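Long-range contacts in RTX-adhesin (Marinomonas primoryensis, PDB 5IRB), which probably anchors its Antarctic bacterium to diatoms and ice as part of a giant calcium-binding adhesin, of which this chain is one rod-like section: residues D252-E257 / A290-S295; S4-N9 / V88-G93; D39-G44 / T57-N62. All coordinates share one frame; numbering follows the deposited sequence.

Contact 1 (D252-E257 / A290-S295); sequences DTVTLE and AVVTSS
Asp252 and Ser294 turn their polar groups to one another through matching first torsions: CG of Asp252 (chi1 -82°) and OG of Ser294 (chi1 -54°) each stand anti to their own carbonyl carbon, beside the backbone N. The serine hydroxyl donates to Asp252 OD2, and the modelled separation of OG and OD2, 2.5 Å, is so short that its exact value is doubtful. Ala249 N donates to the same carboxylate oxygen, which is thus held from two parts of the chain. Beyond this pair the strands run antiparallel. Thr255 and Val291 form a hydrogen-bonded pair, Thr255 N reaching Val291 O at 2.8 Å and Val291 N returning to Thr255 O at the same length. The second bond lies in the carbonyl plane, whereas the donor of the first is tilted 19° from it. Val291 O also accepts from a water that donates to Thr293 OG1 and is hydrogen-bonded to Thr255 OG1, so a single water over that face links two threonine hydroxyls to a backbone carbonyl. There Thr293 OG1 is further bonded to Asp303. On the other face Val254, Leu256, Ala290 and Val292 form an apolar row. Val254 and Val292 cross obliquely, their CG2 methyls 3.9 Å apart, while CD1 of Leu256 rests 3.9 Å from Ala290 CB. Val292 CG1 continues the row to Asp252 CB, at its polar end. Trp273 of strand 272-278 packs against Val254, Leu256 and Ala290. Strands 253-258 and 287-295 are inner neighbours in a mixed five-stranded sheet, and the pairing of a buried, largely apolar face with a more polar outer one, where Val291 lies beside the threonines, is what is expected of an immunoglobulin-like beta-sandwich, the probable fold of this domain.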
loop_
_atom_site.group_PDB
_atom_site.type_symbol
_atom_site.label_atom_id
_atom_site.label_comp_id
_atom_site.label_asym_id
_atom_site.label_seq_id
_atom_site.Cartn_x
_atom_site.Cartn_y
_atom_site.Cartn_z
ATOM N N ASP A 252 36.567 -11.364 3.144
ATOM C CA ASP A 252 35.912 -12.649 2.956
ATOM C C ASP A 252 36.736 -13.782 3.576
ATOM O O ASP A 252 37.968 -13.751 3.560
ATOM C CB ASP A 252 35.693 -12.914 1.467
ATOM C CG ASP A 252 34.450 -12.215 0.918
ATOM O OD1 ASP A 252 33.748 -11.541 1.705
ATOM O OD2 ASP A 252 34.187 -12.354 -0.305
ATOM N N THR A 253 36.058 -14.814 4.063
ATOM C CA THR A 253 36.750 -15.938 4.687
ATOM C C THR A 253 37.269 -16.894 3.633
ATOM O O THR A 253 36.545 -17.232 2.689
ATOM C CB THR A 253 35.834 -16.691 5.659
ATOM O OG1 THR A 253 35.484 -15.819 6.740
ATOM C CG2 THR A 253 36.545 -17.940 6.222
ATOM N N VAL A 254 38.528 -17.310 3.803
ATOM C CA VAL A 254 39.134 -18.341 2.983
ATOM C C VAL A 254 39.317 -19.590 3.840
ATOM O O VAL A 254 39.924 -19.539 4.905
ATOM C CB VAL A 254 40.517 -17.923 2.420
ATOM C CG1 VAL A 254 40.942 -18.902 1.348
ATOM C CG2 VAL A 254 40.475 -16.494 1.853
ATOM N N THR A 255 38.776 -20.707 3.386
ATOM C CA THR A 255 38.822 -21.933 4.167
ATOM C C THR A 255 39.562 -22.994 3.386
ATOM O O THR A 255 39.270 -23.203 2.216
ATOM C CB THR A 255 37.414 -22.418 4.521
ATOM O OG1 THR A 255 36.759 -21.402 5.287
ATOM C CG2 THR A 255 37.468 -23.718 5.342
ATOM N N LEU A 256 40.532 -23.629 4.042
ATOM C CA LEU A 256 41.285 -24.756 3.491
ATOM C C LEU A 256 41.168 -25.972 4.398
ATOM O O LEU A 256 41.405 -25.855 5.597
ATOM C CB LEU A 256 42.776 -24.405 3.359
ATOM C CG LEU A 256 43.319 -23.495 2.264
ATOM C CD1 LEU A 256 42.804 -22.101 2.415
ATOM C CD2 LEU A 256 44.847 -23.491 2.339
ATOM N N GLU A 257 40.786 -27.122 3.846
ATOM C CA GLU A 257 40.813 -28.372 4.607
ATOM C C GLU A 257 41.941 -29.265 4.077
ATOM O O GLU A 257 41.932 -29.713 2.925
ATOM C CB GLU A 257 39.450 -29.058 4.596
ATOM C CG GLU A 257 38.416 -28.218 5.373
ATOM C CD GLU A 257 36.978 -28.373 4.894
ATOM O OE1 GLU A 257 36.744 -29.055 3.869
ATOM O OE2 GLU A 257 36.074 -27.792 5.548
ATOM N N ALA A 290 40.872 -24.491 -1.831
ATOM C CA ALA A 290 40.716 -23.285 -1.058
ATOM C C ALA A 290 39.319 -22.761 -1.400
ATOM O O ALA A 290 38.979 -22.605 -2.582
ATOM C CB ALA A 290 41.811 -22.263 -1.392
ATOM N N VAL A 291 38.505 -22.519 -0.376
ATOM C CA VAL A 291 37.121 -22.076 -0.592
ATOM C C VAL A 291 36.877 -20.686 -0.016
ATOM O O VAL A 291 37.121 -20.450 1.162
ATOM C CB VAL A 291 36.106 -23.054 0.009
ATOM C CG1 VAL A 291 34.651 -22.584 -0.269
ATOM C CG2 VAL A 291 36.318 -24.432 -0.566
ATOM N N VAL A 292 36.455 -19.755 -0.864
ATOM C CA VAL A 292 36.141 -18.398 -0.407
ATOM C C VAL A 292 34.622 -18.212 -0.305
ATOM O O VAL A 292 33.877 -18.563 -1.222
ATOM C CB VAL A 292 36.760 -17.339 -1.317
ATOM C CG1 VAL A 292 36.271 -15.922 -0.946
ATOM C CG2 VAL A 292 38.306 -17.440 -1.232
ATOM N N THR A 293 34.174 -17.730 0.853
ATOM C CA THR A 293 32.756 -17.487 1.109
ATOM C C THR A 293 32.465 -15.994 0.943
ATOM O O THR A 293 33.056 -15.161 1.634
ATOM C CB THR A 293 32.331 -17.954 2.502
ATOM O OG1 THR A 293 32.443 -19.383 2.570
ATOM C CG2 THR A 293 30.851 -17.550 2.779
ATOM N N SER A 294 31.595 -15.664 -0.011
ATOM C CA SER A 294 31.229 -14.276 -0.236
ATOM C C SER A 294 29.723 -14.010 -0.112
ATOM O O SER A 294 28.912 -14.915 0.016
ATOM C CB SER A 294 31.723 -13.825 -1.608
ATOM O OG SER A 294 33.130 -14.061 -1.769
ATOM N N SER A 295 29.370 -12.736 -0.150
ATOM C CA SER A 295 27.973 -12.351 -0.131
ATOM C C SER A 295 27.789 -11.039 -0.891
ATOM O O SER A 295 28.728 -10.255 -1.017
ATOM C CB SER A 295 27.494 -12.272 1.321
ATOM O OG SER A 295 28.178 -11.222 1.966
HETATM O O HOH W 1 31.713 -10.766 -0.348
HETATM O O HOH W 2 33.208 -14.767 4.097
HETATM O O HOH W 3 35.096 -20.369 3.079
#

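Contact 2 (S4-N9 / V88-G93); sequences SPLLIN and VTNGAG
Leu6 and Val88 approach with their CA atoms 8.0 Å apart, a spacing of packed rather than bonded backbones, and past Thr89 the second segment leaves its strand for a type I turn from Asn90 to Gly93, closed by Gly93 N to Asn90 O at 3.0 Å. Side chains bridge the gap. Ile8 and Val88 reach toward each other tip to tip: Ile8 CG1 sits between its backbone N and carbonyl carbon (chi1 51°), and CD1 beyond it lies 3.7 Å from Val88 CG1 and nearly as close to CG2. Leu6 comes in obliquely, its CD1 4.0 Å from Val88 CG2 and its CD2 3.9 Å from Asn90 ND2. That amide nitrogen is hydrogen-bonded to Gln94 OE1, while Gln94 NE2 hydrogen-bonds Ser4 O, so one glutamine side chain links the two segments. Val36 of strand 29-38 touches both Ile8 and Val88, and Phe41 adds to the cover over Val88. The contact is thus mainly methyl on methyl, with one methyl against an amide, consistent with the wide backbone spacing, whereas directional bonding between the segments is supplied by neighbours such as Gln94.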
loop_
_atom_site.group_PDB
_atom_site.type_symbol
_atom_site.label_atom_id
_atom_site.label_comp_id
_atom_site.label_asym_id
_atom_site.label_seq_id
_atom_site.Cartn_x
_atom_site.Cartn_y
_atom_site.Cartn_z
ATOM N N SER A 4 -59.031 40.141 5.628
ATOM C CA SER A 4 -57.600 40.219 5.977
ATOM C C SER A 4 -56.677 39.316 5.183
ATOM O O SER A 4 -57.127 38.338 4.596
ATOM C CB SER A 4 -57.395 39.936 7.470
ATOM O OG SER A 4 -57.908 38.674 7.834
ATOM N N PRO A 5 -55.389 39.709 5.071
ATOM C CA PRO A 5 -54.424 38.786 4.454
ATOM C C PRO A 5 -54.360 37.533 5.310
ATOM O O PRO A 5 -54.451 37.645 6.524
ATOM C CB PRO A 5 -53.087 39.539 4.503
ATOM C CG PRO A 5 -53.315 40.772 5.304
ATOM C CD PRO A 5 -54.795 40.992 5.476
ATOM N N LEU A 6 -54.148 36.365 4.733
ATOM C CA LEU A 6 -53.951 35.197 5.584
ATOM C C LEU A 6 -52.532 35.144 6.139
ATOM O O LEU A 6 -51.582 35.436 5.418
ATOM C CB LEU A 6 -54.277 33.914 4.821
ATOM C CG LEU A 6 -55.707 33.835 4.298
ATOM C CD1 LEU A 6 -55.868 32.746 3.257
ATOM C CD2 LEU A 6 -56.676 33.661 5.459
ATOM N N LEU A 7 -52.403 34.837 7.427
ATOM C CA LEU A 7 -51.089 34.709 8.057
ATOM C C LEU A 7 -50.677 33.220 8.103
ATOM O O LEU A 7 -51.283 32.415 8.817
ATOM C CB LEU A 7 -51.092 35.346 9.446
ATOM C CG LEU A 7 -51.547 36.822 9.341
ATOM C CD1 LEU A 7 -51.546 37.544 10.683
ATOM C CD2 LEU A 7 -50.747 37.627 8.286
ATOM N N ILE A 8 -49.682 32.858 7.297
ATOM C CA ILE A 8 -49.163 31.482 7.259
ATOM C C ILE A 8 -47.652 31.358 7.450
ATOM O O ILE A 8 -46.905 32.327 7.327
ATOM C CB ILE A 8 -49.517 30.809 5.926
ATOM C CG1 ILE A 8 -49.089 31.727 4.780
ATOM C CG2 ILE A 8 -51.015 30.541 5.843
ATOM C CD1 ILE A 8 -49.142 31.086 3.435
ATOM N N ASN A 9 -47.227 30.134 7.743
ATOM C CA ASN A 9 -45.831 29.801 7.955
ATOM C C ASN A 9 -45.450 28.627 7.050
ATOM O O ASN A 9 -46.190 27.654 6.957
ATOM C CB ASN A 9 -45.575 29.464 9.428
ATOM C CG ASN A 9 -44.093 29.437 9.775
ATOM O OD1 ASN A 9 -43.491 30.477 10.047
ATOM N ND2 ASN A 9 -43.499 28.245 9.772
ATOM N N VAL A 88 -51.346 30.828 -0.567
ATOM C CA VAL A 88 -52.501 29.990 -0.269
ATOM C C VAL A 88 -53.807 30.797 -0.421
ATOM O O VAL A 88 -53.792 32.026 -0.336
ATOM C CB VAL A 88 -52.468 29.413 1.157
ATOM C CG1 VAL A 88 -51.171 28.670 1.433
ATOM C CG2 VAL A 88 -52.706 30.522 2.190
ATOM N N THR A 89 -54.916 30.096 -0.623
ATOM C CA THR A 89 -56.232 30.723 -0.802
ATOM C C THR A 89 -57.229 29.987 0.060
ATOM O O THR A 89 -57.128 28.774 0.194
ATOM C CB THR A 89 -56.707 30.674 -2.262
ATOM O OG1 THR A 89 -55.701 31.247 -3.100
ATOM C CG2 THR A 89 -58.020 31.449 -2.421
ATOM N N ASN A 90 -58.190 30.701 0.649
ATOM C CA ASN A 90 -59.268 30.015 1.365
ATOM C C ASN A 90 -60.583 30.113 0.611
ATOM O O ASN A 90 -60.641 30.685 -0.477
ATOM C CB ASN A 90 -59.430 30.569 2.792
ATOM C CG ASN A 90 -60.023 31.994 2.838
ATOM O OD1 ASN A 90 -60.404 32.581 1.826
ATOM N ND2 ASN A 90 -60.078 32.544 4.036
ATOM N N GLY A 91 -61.618 29.490 1.169
ATOM C CA GLY A 91 -62.948 29.528 0.596
ATOM C C GLY A 91 -63.504 30.898 0.241
ATOM O O GLY A 91 -64.083 31.068 -0.832
ATOM N N ALA A 92 -63.334 31.876 1.128
ATOM C CA ALA A 92 -63.759 33.256 0.850
ATOM C C ALA A 92 -62.900 34.028 -0.157
ATOM O O ALA A 92 -63.229 35.167 -0.496
ATOM C CB ALA A 92 -63.815 34.040 2.148
ATOM N N GLY A 93 -61.808 33.427 -0.635
ATOM C CA GLY A 93 -60.945 34.099 -1.596
ATOM C C GLY A 93 -59.895 35.001 -0.951
ATOM O O GLY A 93 -59.205 35.760 -1.637
#

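Contact 3 (D39-G44 / T57-N62); sequences DVFSSG and TNVNPN
Val59 meets the first segment at two places, the ring of Phe41 and the backbone of Gly44. Its CG2 lies at the edge of the phenyl ring, near the ring plane, 3.3 Å from Phe41 CE1. Such tight packing, with Val59 chi1 at an almost eclipsed -2°, makes the exact placing of these methyls doubtful. The backbone tie is long and bent: Val59 N donates to Gly44 O at 3.2 Å, with an N-H...O angle of 140° and the donor well above the carbonyl plane. Asn58 CA also approaches that oxygen, and a water donating to Gly44 O at 3.0 Å also donates to Asn58 OD1, tying that side chain to the same carbonyl. The return link from Gly44 N passes through another water, which donates to Val59 O at 2.7 Å. Farther along, waters bridge carbonyl pairs, Ser42 O with Val59 O and Phe41 O with Pro61 O. The second shell fixes both sides. Ser42 and Ser43 face Thr89 in a classic beta bulge, with Ser42 OG bonded to Thr89 O, while Asn60 ND2 and Asn62 OD1 both bond Thr64 OG1. Direct backbone pairing continues where Thr57 hydrogen-bonds Val46. The arrangement is the splayed, hydrated open end of a beta hairpin, strands 43-50 and 53-58, at the margin of a five-stranded sheet.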
loop_
_atom_site.group_PDB
_atom_site.type_symbol
_atom_site.label_atom_id
_atom_site.label_comp_id
_atom_site.label_asym_id
_atom_site.label_seq_id
_atom_site.Cartn_x
_atom_site.Cartn_y
_atom_site.Cartn_z
ATOM N N ASP A 39 -53.092 30.136 9.423
ATOM C CA ASP A 39 -54.510 30.217 9.051
ATOM C C ASP A 39 -54.963 29.064 8.155
ATOM O O ASP A 39 -54.190 28.535 7.351
ATOM C CB ASP A 39 -54.797 31.516 8.326
ATOM C CG ASP A 39 -54.945 32.660 9.261
ATOM O OD1 ASP A 39 -55.476 32.439 10.355
ATOM O OD2 ASP A 39 -54.566 33.788 8.888
ATOM N N VAL A 40 -56.235 28.720 8.286
ATOM C CA VAL A 40 -56.897 27.731 7.454
ATOM C C VAL A 40 -56.959 28.198 5.988
ATOM O O VAL A 40 -57.074 29.392 5.711
ATOM C CB VAL A 40 -58.328 27.481 7.993
ATOM C CG1 VAL A 40 -59.114 26.602 7.043
ATOM C CG2 VAL A 40 -58.273 26.860 9.392
ATOM N N PHE A 41 -56.811 27.271 5.053
ATOM C CA PHE A 41 -56.857 27.600 3.633
ATOM C C PHE A 41 -57.350 26.377 2.854
ATOM O O PHE A 41 -57.349 25.265 3.387
ATOM C CB PHE A 41 -55.491 28.118 3.151
ATOM C CG PHE A 41 -54.346 27.159 3.364
ATOM C CD1 PHE A 41 -54.082 26.160 2.448
ATOM C CD2 PHE A 41 -53.551 27.248 4.498
ATOM C CE1 PHE A 41 -53.000 25.278 2.641
ATOM C CE2 PHE A 41 -52.486 26.365 4.705
ATOM C CZ PHE A 41 -52.219 25.373 3.770
ATOM N N SER A 42 -57.812 26.573 1.620
ATOM C CA SER A 42 -58.360 25.455 0.859
ATOM C C SER A 42 -57.495 25.017 -0.324
ATOM O O SER A 42 -57.732 23.953 -0.902
ATOM C CB SER A 42 -59.784 25.802 0.379
ATOM O OG SER A 42 -59.810 27.011 -0.365
ATOM N N SER A 43 -56.490 25.819 -0.681
ATOM C CA SER A 43 -55.470 25.381 -1.625
ATOM C C SER A 43 -54.260 26.287 -1.507
ATOM O O SER A 43 -54.329 27.362 -0.898
ATOM C CB SER A 43 -55.979 25.381 -3.070
ATOM O OG SER A 43 -56.297 26.692 -3.503
ATOM N N GLY A 44 -53.156 25.856 -2.099
ATOM C CA GLY A 44 -51.950 26.659 -2.118
ATOM C C GLY A 44 -50.941 26.168 -3.142
ATOM O O GLY A 44 -51.029 25.031 -3.617
ATOM N N THR A 57 -45.435 22.859 -6.683
ATOM C CA THR A 57 -46.386 21.812 -6.353
ATOM C C THR A 57 -47.589 22.369 -5.600
ATOM O O THR A 57 -47.575 23.527 -5.195
ATOM C CB THR A 57 -45.734 20.710 -5.508
ATOM O OG1 THR A 57 -46.602 19.574 -5.485
ATOM C CG2 THR A 57 -45.502 21.184 -4.086
ATOM N N ASN A 58 -48.584 21.512 -5.373
ATOM C CA ASN A 58 -49.767 21.852 -4.587
ATOM C C ASN A 58 -49.532 21.601 -3.124
ATOM O O ASN A 58 -48.569 20.913 -2.772
ATOM C CB ASN A 58 -50.956 20.984 -4.998
ATOM C CG ASN A 58 -51.658 21.508 -6.200
ATOM O OD1 ASN A 58 -51.588 22.699 -6.481
ATOM N ND2 ASN A 58 -52.343 20.630 -6.934
ATOM N N VAL A 59 -50.379 22.174 -2.265
ATOM C CA VAL A 59 -50.357 21.751 -0.875
ATOM C C VAL A 59 -51.592 20.887 -0.607
ATOM O O VAL A 59 -52.718 21.191 -1.027
ATOM C CB VAL A 59 -50.202 22.919 0.126
ATOM C CG1 VAL A 59 -50.050 24.230 -0.581
ATOM C CG2 VAL A 59 -51.272 22.891 1.162
ATOM N N ASN A 60 -51.346 19.782 0.076
ATOM C CA ASN A 60 -52.351 18.785 0.371
ATOM C C ASN A 60 -53.353 19.332 1.374
ATOM O O ASN A 60 -53.102 20.368 2.012
ATOM C CB ASN A 60 -51.680 17.530 0.921
ATOM C CG ASN A 60 -50.664 16.940 -0.043
ATOM O OD1 ASN A 60 -50.880 16.914 -1.254
ATOM N ND2 ASN A 60 -49.539 16.480 0.493
ATOM N N PRO A 61 -54.520 18.690 1.475
ATOM C CA PRO A 61 -55.501 19.305 2.372
ATOM C C PRO A 61 -54.966 19.366 3.804
ATOM O O PRO A 61 -55.283 20.308 4.524
ATOM C CB PRO A 61 -56.710 18.362 2.272
ATOM C CG PRO A 61 -56.579 17.730 0.917
ATOM C CD PRO A 61 -55.088 17.564 0.711
ATOM N N ASN A 62 -54.116 18.417 4.187
ATOM C CA ASN A 62 -53.525 18.445 5.524
ATOM C C ASN A 62 -52.333 19.399 5.658
ATOM O O ASN A 62 -51.557 19.278 6.599
ATOM C CB ASN A 62 -53.105 17.035 5.970
ATOM C CG ASN A 62 -51.853 16.524 5.259
ATOM O OD1 ASN A 62 -51.402 17.096 4.265
ATOM N ND2 ASN A 62 -51.282 15.432 5.780
HETATM O O HOH W 4 -55.228 23.009 4.004
HETATM O O HOH W 5 -55.860 21.335 -0.505
HETATM O O HOH W 6 -53.131 24.914 -5.705
HETATM O O HOH W 7 -53.660 22.919 -2.867
#

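In the fold
Contacts 2 and 3 belong to one end of the elongated chain, their centres 10 Å apart, with contact 3 nested in the loop that contact 2 closes. They meet directly where Thr89 O takes a probable hydrogen bond from Ser42 N at 2.7 Å, joining neighbouring strands 81-89 and 43-50. Contact 1 lies on the opposite side of the chain's centre, about 82 Å from contact 2 and 80 Å from contact 3 between nearest atoms. In contact 1 the Leu256 side chain is about 10 Å from a bound calcium ion; contact 2 lies away from the known metal sites. The sheets of contacts 1 and 3 share the same strand order, which suggests a repeated domain fold along the rod.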